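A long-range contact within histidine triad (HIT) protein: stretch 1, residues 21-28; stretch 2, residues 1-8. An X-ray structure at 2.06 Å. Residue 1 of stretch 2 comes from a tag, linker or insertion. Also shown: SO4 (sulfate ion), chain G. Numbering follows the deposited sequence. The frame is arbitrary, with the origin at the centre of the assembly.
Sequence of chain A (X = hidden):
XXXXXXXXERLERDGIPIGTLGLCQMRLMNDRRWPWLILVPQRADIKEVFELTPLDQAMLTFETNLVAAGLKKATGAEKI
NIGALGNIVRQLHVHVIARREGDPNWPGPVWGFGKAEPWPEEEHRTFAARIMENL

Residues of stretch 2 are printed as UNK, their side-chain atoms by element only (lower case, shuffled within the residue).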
ATOM      1  N   LEU A  21      -9.531 -15.988   4.191  1.00 23.68           N
ATOM      2  CA  LEU A  21     -10.281 -15.226   5.180  1.00 24.22           C
ATOM      3  C   LEU A  21     -11.722 -15.216   4.673  1.00 24.56           C
ATOM      4  O   LEU A  21     -12.156 -16.245   4.163  1.00 26.91           O
ATOM      5  CB  LEU A  21      -9.648 -13.850   5.370  1.00 23.00           C
ATOM      6  CG  LEU A  21      -8.209 -13.836   5.902  1.00 23.29           C
ATOM      7  CD1 LEU A  21      -7.709 -12.393   5.986  1.00 21.80           C
ATOM      8  CD2 LEU A  21      -8.062 -14.539   7.252  1.00 19.50           C
ATOM      9  N   GLY A  22     -12.488 -14.146   4.828  1.00 23.81           N
ATOM     10  CA  GLY A  22     -13.829 -14.091   4.257  1.00 23.94           C
ATOM     11  C   GLY A  22     -13.835 -13.682   2.799  1.00 23.24           C
ATOM     12  O   GLY A  22     -14.412 -14.330   1.926  1.00 24.07           O
ATOM     13  N   LEU A  23     -13.233 -12.548   2.553  1.00 21.98           N
ATOM     14  CA  LEU A  23     -13.143 -12.011   1.220  1.00 21.84           C
ATOM     15  C   LEU A  23     -11.850 -12.450   0.522  1.00 21.46           C
ATOM     16  O   LEU A  23     -11.896 -12.756  -0.672  1.00 20.44           O
ATOM     17  CB  LEU A  23     -13.201 -10.499   1.275  1.00 20.83           C
ATOM     18  CG  LEU A  23     -13.017  -9.739  -0.046  1.00 21.50           C
ATOM     19  CD1 LEU A  23     -14.047 -10.149  -1.063  1.00 21.66           C
ATOM     20  CD2 LEU A  23     -13.060  -8.228   0.258  1.00 18.70           C
ATOM     21  N   CYS A  24     -10.727 -12.422   1.250  1.00 20.74           N
ATOM     22  CA  CYS A  24      -9.403 -12.569   0.658  1.00 21.16           C
ATOM     23  C   CYS A  24      -8.810 -13.960   0.837  1.00 22.11           C
ATOM     24  O   CYS A  24      -8.834 -14.497   1.941  1.00 22.72           O
ATOM     25  CB  CYS A  24      -8.436 -11.578   1.253  1.00 20.00           C
ATOM     26  SG  CYS A  24      -8.736  -9.888   0.747  1.00 23.46           S
ATOM     27  N   GLN A  25      -8.297 -14.540  -0.252  1.00 22.68           N
ATOM     28  CA  GLN A  25      -7.324 -15.616  -0.171  1.00 23.47           C
ATOM     29  C   GLN A  25      -6.011 -15.029   0.343  1.00 23.42           C
ATOM     30  O   GLN A  25      -5.673 -13.895  -0.004  1.00 22.43           O
ATOM     31  CB  GLN A  25      -7.072 -16.241  -1.527  1.00 24.71           C
ATOM     32  CG  GLN A  25      -8.233 -17.070  -2.055  1.00 26.66           C
ATOM     33  CD  GLN A  25      -8.019 -17.583  -3.467  1.00 28.82           C
ATOM     34  OE1 GLN A  25      -6.891 -17.686  -3.924  1.00 28.01           O
ATOM     35  NE2 GLN A  25      -9.126 -17.881  -4.179  1.00 30.41           N
HETATM   36  N   MSE A  26      -5.293 -15.804   1.159  1.00 22.83           N
HETATM   37  CA  MSE A  26      -3.986 -15.424   1.686  1.00 22.54           C
HETATM   38  C   MSE A  26      -2.932 -16.307   1.070  1.00 22.68           C
HETATM   39  O   MSE A  26      -3.083 -17.543   1.040  1.00 23.82           O
HETATM   40  CB  MSE A  26      -3.897 -15.628   3.190  1.00 22.01           C
HETATM   41  CG  MSE A  26      -4.790 -14.784   3.987  1.00 23.67           C
HETATM   42 SE   MSE A  26      -4.472 -15.003   5.929  0.75 26.58          SE
HETATM   43  CE  MSE A  26      -2.658 -14.448   5.835  1.00 26.93           C
ATOM     44  N   ARG A  27      -1.858 -15.687   0.598  1.00 22.04           N
ATOM     45  CA  ARG A  27      -0.710 -16.425   0.116  1.00 22.16           C
ATOM     46  C   ARG A  27       0.548 -15.872   0.714  1.00 21.42           C
ATOM     47  O   ARG A  27       0.633 -14.702   0.952  1.00 20.77           O
ATOM     48  CB  ARG A  27      -0.612 -16.351  -1.385  1.00 22.07           C
ATOM     49  CG  ARG A  27      -1.827 -16.901  -2.061  1.00 25.18           C
ATOM     50  CD  ARG A  27      -1.720 -16.872  -3.553  1.00 26.08           C
ATOM     51  NE  ARG A  27      -0.990 -17.990  -4.136  1.00 27.01           N
ATOM     52  CZ  ARG A  27      -1.454 -19.225  -4.285  1.00 28.33           C
ATOM     53  NH1 ARG A  27      -2.643 -19.585  -3.818  1.00 29.94           N
ATOM     54  NH2 ARG A  27      -0.693 -20.131  -4.888  1.00 29.42           N
ATOM     55  N   LEU A  28       1.521 -16.742   0.931  1.00 21.31           N
ATOM     56  CA  LEU A  28       2.842 -16.348   1.379  1.00 21.02           C
ATOM     57  C   LEU A  28       3.633 -16.179   0.123  1.00 20.83           C
ATOM     58  O   LEU A  28       3.785 -17.148  -0.614  1.00 22.77           O
ATOM     59  CB  LEU A  28       3.462 -17.443   2.261  1.00 20.53           C
ATOM     60  CG  LEU A  28       4.912 -17.295   2.716  1.00 22.63           C
ATOM     61  CD1 LEU A  28       5.058 -16.115   3.756  1.00 22.72           C
ATOM     62  CD2 LEU A  28       5.444 -18.637   3.243  1.00 19.59           C
ATOM     63  N   UNK A   1     -19.700 -15.078  -8.241  1.00 34.16           N
ATOM     64  CA  UNK A   1     -19.366 -15.246  -6.806  1.00 33.32           C
ATOM     65  C   UNK A   1     -17.983 -15.816  -6.544  1.00 32.37           C
ATOM     66  O   UNK A   1     -17.239 -16.156  -7.489  1.00 33.34           O
ATOM     67  N   UNK A   2     -17.675 -15.953  -5.251  1.00 30.67           N
ATOM     68  CA  UNK A   2     -16.338 -16.296  -4.777  1.00 30.31           C
ATOM     69  C   UNK A   2     -15.873 -17.703  -5.133  1.00 30.97           C
ATOM     70  O   UNK A   2     -14.674 -17.910  -5.295  1.00 30.71           O
ATOM     71  c   UNK A   2     -16.810 -13.038  -0.397  1.00 24.36           C
ATOM     72  c   UNK A   2     -16.325 -14.726  -2.761  1.00 27.33           C
ATOM     73  c   UNK A   2     -16.223 -16.142  -3.255  1.00 29.17           C
ATOM     74 se   UNK A   2     -15.745 -14.575  -0.907  0.75 23.19          SE
ATOM     75  N   UNK A   3     -16.805 -18.646  -5.244  1.00 31.91           N
ATOM     76  CA  UNK A   3     -16.467 -20.026  -5.513  1.00 33.23           C
ATOM     77  C   UNK A   3     -15.952 -20.213  -6.948  1.00 33.29           C
ATOM     78  O   UNK A   3     -15.205 -21.148  -7.168  1.00 35.44           O
ATOM     79  c   UNK A   3     -18.231 -20.816  -3.807  1.00 34.06           C
ATOM     80  c   UNK A   3     -17.665 -20.995  -5.242  1.00 34.56           C
ATOM     81  o   UNK A   3     -18.704 -20.761  -6.194  1.00 37.22           O
ATOM     82  N   UNK A   4     -16.307 -19.334  -7.891  1.00 32.64           N
ATOM     83  CA  UNK A   4     -15.768 -19.377  -9.266  1.00 32.45           C
ATOM     84  C   UNK A   4     -14.607 -18.404  -9.499  1.00 31.25           C
ATOM     85  O   UNK A   4     -14.143 -18.272 -10.627  1.00 31.00           O
ATOM     86  o   UNK A   4     -17.430 -17.792 -10.082  1.00 34.72           O
ATOM     87  c   UNK A   4     -16.860 -19.087 -10.321  1.00 33.52           C
ATOM     88  c   UNK A   4     -17.957 -20.198 -10.302  1.00 34.24           C
ATOM     89  N   UNK A   5     -14.142 -17.717  -8.453  1.00 29.10           N
ATOM     90  CA  UNK A   5     -13.068 -16.735  -8.619  1.00 28.26           C
ATOM     91  C   UNK A   5     -11.780 -17.428  -9.090  1.00 28.19           C
ATOM     92  O   UNK A   5     -11.450 -18.480  -8.567  1.00 29.18           O
ATOM     93  c   UNK A   5      -9.182 -13.716  -7.333  1.00 25.34           C
ATOM     94  c   UNK A   5     -12.816 -15.958  -7.311  1.00 26.36           C
ATOM     95  c   UNK A   5     -10.334 -13.192  -7.916  1.00 25.07           C
ATOM     96  c   UNK A   5     -11.499 -13.926  -7.904  1.00 24.98           C
ATOM     97  c   UNK A   5      -9.223 -14.967  -6.732  1.00 25.37           C
ATOM     98  c   UNK A   5     -11.548 -15.176  -7.318  1.00 26.00           C
ATOM     99  c   UNK A   5     -10.405 -15.685  -6.717  1.00 25.00           C
ATOM    100  N   UNK A   6     -11.079 -16.859 -10.071  1.00 28.06           N
ATOM    101  CA  UNK A   6      -9.794 -17.426 -10.548  1.00 28.35           C
ATOM    102  C   UNK A   6      -8.606 -16.565 -10.125  1.00 26.74           C
ATOM    103  O   UNK A   6      -8.515 -15.386 -10.480  1.00 26.47           O
ATOM    104  o   UNK A   6     -10.985 -18.124 -12.487  1.00 33.15           O
ATOM    105  c   UNK A   6      -9.758 -17.547 -12.055  1.00 29.32           C
ATOM    106  c   UNK A   6      -8.553 -18.407 -12.525  1.00 29.65           C
ATOM    107  N   UNK A   7      -7.696 -17.167  -9.370  1.00 26.18           N
ATOM    108  CA  UNK A   7      -6.448 -16.536  -9.020  1.00 25.16           C
ATOM    109  C   UNK A   7      -5.611 -16.395 -10.281  1.00 25.00           C
ATOM    110  O   UNK A   7      -5.562 -17.313 -11.098  1.00 25.55           O
ATOM    111  c   UNK A   7      -5.724 -17.379  -7.964  1.00 25.25           C
ATOM    112  c   UNK A   7      -4.450 -16.809  -7.368  1.00 24.37           C
ATOM    113  c   UNK A   7      -3.765 -17.896  -6.549  1.00 22.63           C
ATOM    114  c   UNK A   7      -4.718 -15.541  -6.537  1.00 23.78           C
ATOM    115  N   UNK A   8      -4.972 -15.234 -10.433  1.00 24.07           N
ATOM    116  CA  UNK A   8      -4.036 -14.970 -11.510  1.00 24.25           C
ATOM    117  C   UNK A   8      -2.899 -15.986 -11.490  1.00 24.03           C
ATOM    118  O   UNK A   8      -2.352 -16.232 -10.439  1.00 22.65           O
ATOM    119  c   UNK A   8      -2.513 -13.201 -12.456  1.00 25.73           C
ATOM    120  o   UNK A   8      -2.886 -12.442 -13.372  1.00 28.86           O
ATOM    121  c   UNK A   8      -3.464 -13.561 -11.358  1.00 24.05           C
ATOM    122  o   UNK A   8      -1.363 -13.660 -12.424  1.00 28.75           O
TER
HETATM  123  S   SO4 G 205     -17.952 -11.575  -8.832  1.00 46.97           S
HETATM  124  O1  SO4 G 205     -18.013 -10.350  -8.066  1.00 49.75           O
HETATM  125  O2  SO4 G 205     -18.939 -12.488  -8.305  1.00 48.26           O
HETATM  126  O3  SO4 G 205     -18.285 -11.232 -10.201  1.00 47.97           O
HETATM  127  O4  SO4 G 205     -16.622 -12.170  -8.748  1.00 45.46           O
HETATM  128  O   HOH W   1      -9.249 -19.501  -6.644  1.00 35.45           O

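Position 1 has backbone atoms alone and no CB, which identifies glycine. Gly1 comes from the expression tag; it makes no contact with stretch 1, and its N donates a hydrogen bond to O2 of the sulfate at 2.7 Å.

Position 2 carries three carbons and one selenium in an unbranched chain, with the selenium third in line. Its CA-to-CB bond points toward stretch 1, the selenium lies 3.1 Å from O of Gly22, and the terminal carbon is 4.1 Å from CD1 of Leu23. An unbranched chain of this composition is selenomethionine, so the residue is Met2, with rotamer m, t, t.

Position 3 has a CB bearing one oxygen and one carbon, the branching of threonine. The side chain of Thr3 is out of reach of stretch 1 and makes no contact with it.

Position 4 repeats that pattern, again out of reach, and its side-chain oxygen is 3.1 Å from O of Gly1. This is Thr4, and its OG1 donates a hydrogen bond to that carbonyl, helping to hold the short 3-10 segment.

Position 5 shows one carbon followed by a six-carbon ring with no heteroatom: phenylalanine. NE2 of Gln25 approaches CD2 of Phe5 at 3.6 Å, at the ring edge and near its plane. The backbone N of Phe5 donates to O of Met2 at 3.2 Å.

Position 6 again has a CB with one oxygen and one carbon, but here CA-to-CB points away from stretch 1. It is threonine; Thr6 adopts rotamer m, in contrast to the p rotamers of Thr3 and Thr4.

Position 7 has four carbons forked at the second, hence leucine, and CA-to-CB points toward stretch 1. CD1 of Leu7 lies 4.0 Å from OE1 of Gln25, while CD2 of Leu7 lies 3.4 Å from NH1 of Arg27, over one face of the guanidinium.

Position 8 has two carbons, the second carrying two oxygens: aspartate. Asp8 does not reach stretch 1; it occupies the N-cap position, where its side chain caps a backbone N just past the stretch.

The contact buries 289 Å² in total and contains no direct hydrogen bond between the stretches. Met2 packs against Gly22 and Leu23, while Phe5 and Leu7 lie beside the side chains of Gln25 and Arg27. Gln25 and Arg27 both point toward stretch 2, while the buried Met26 between them is out of its reach. Water 1 supplies a polar link: it donates to O of Phe5 at 3.1 Å and accepts from NE2 of Gln25 at 3.0 Å. Packing thus carries the direct contact, supplemented by this bridge.

Stretch 2, residues 1-8: GMTTFTLD
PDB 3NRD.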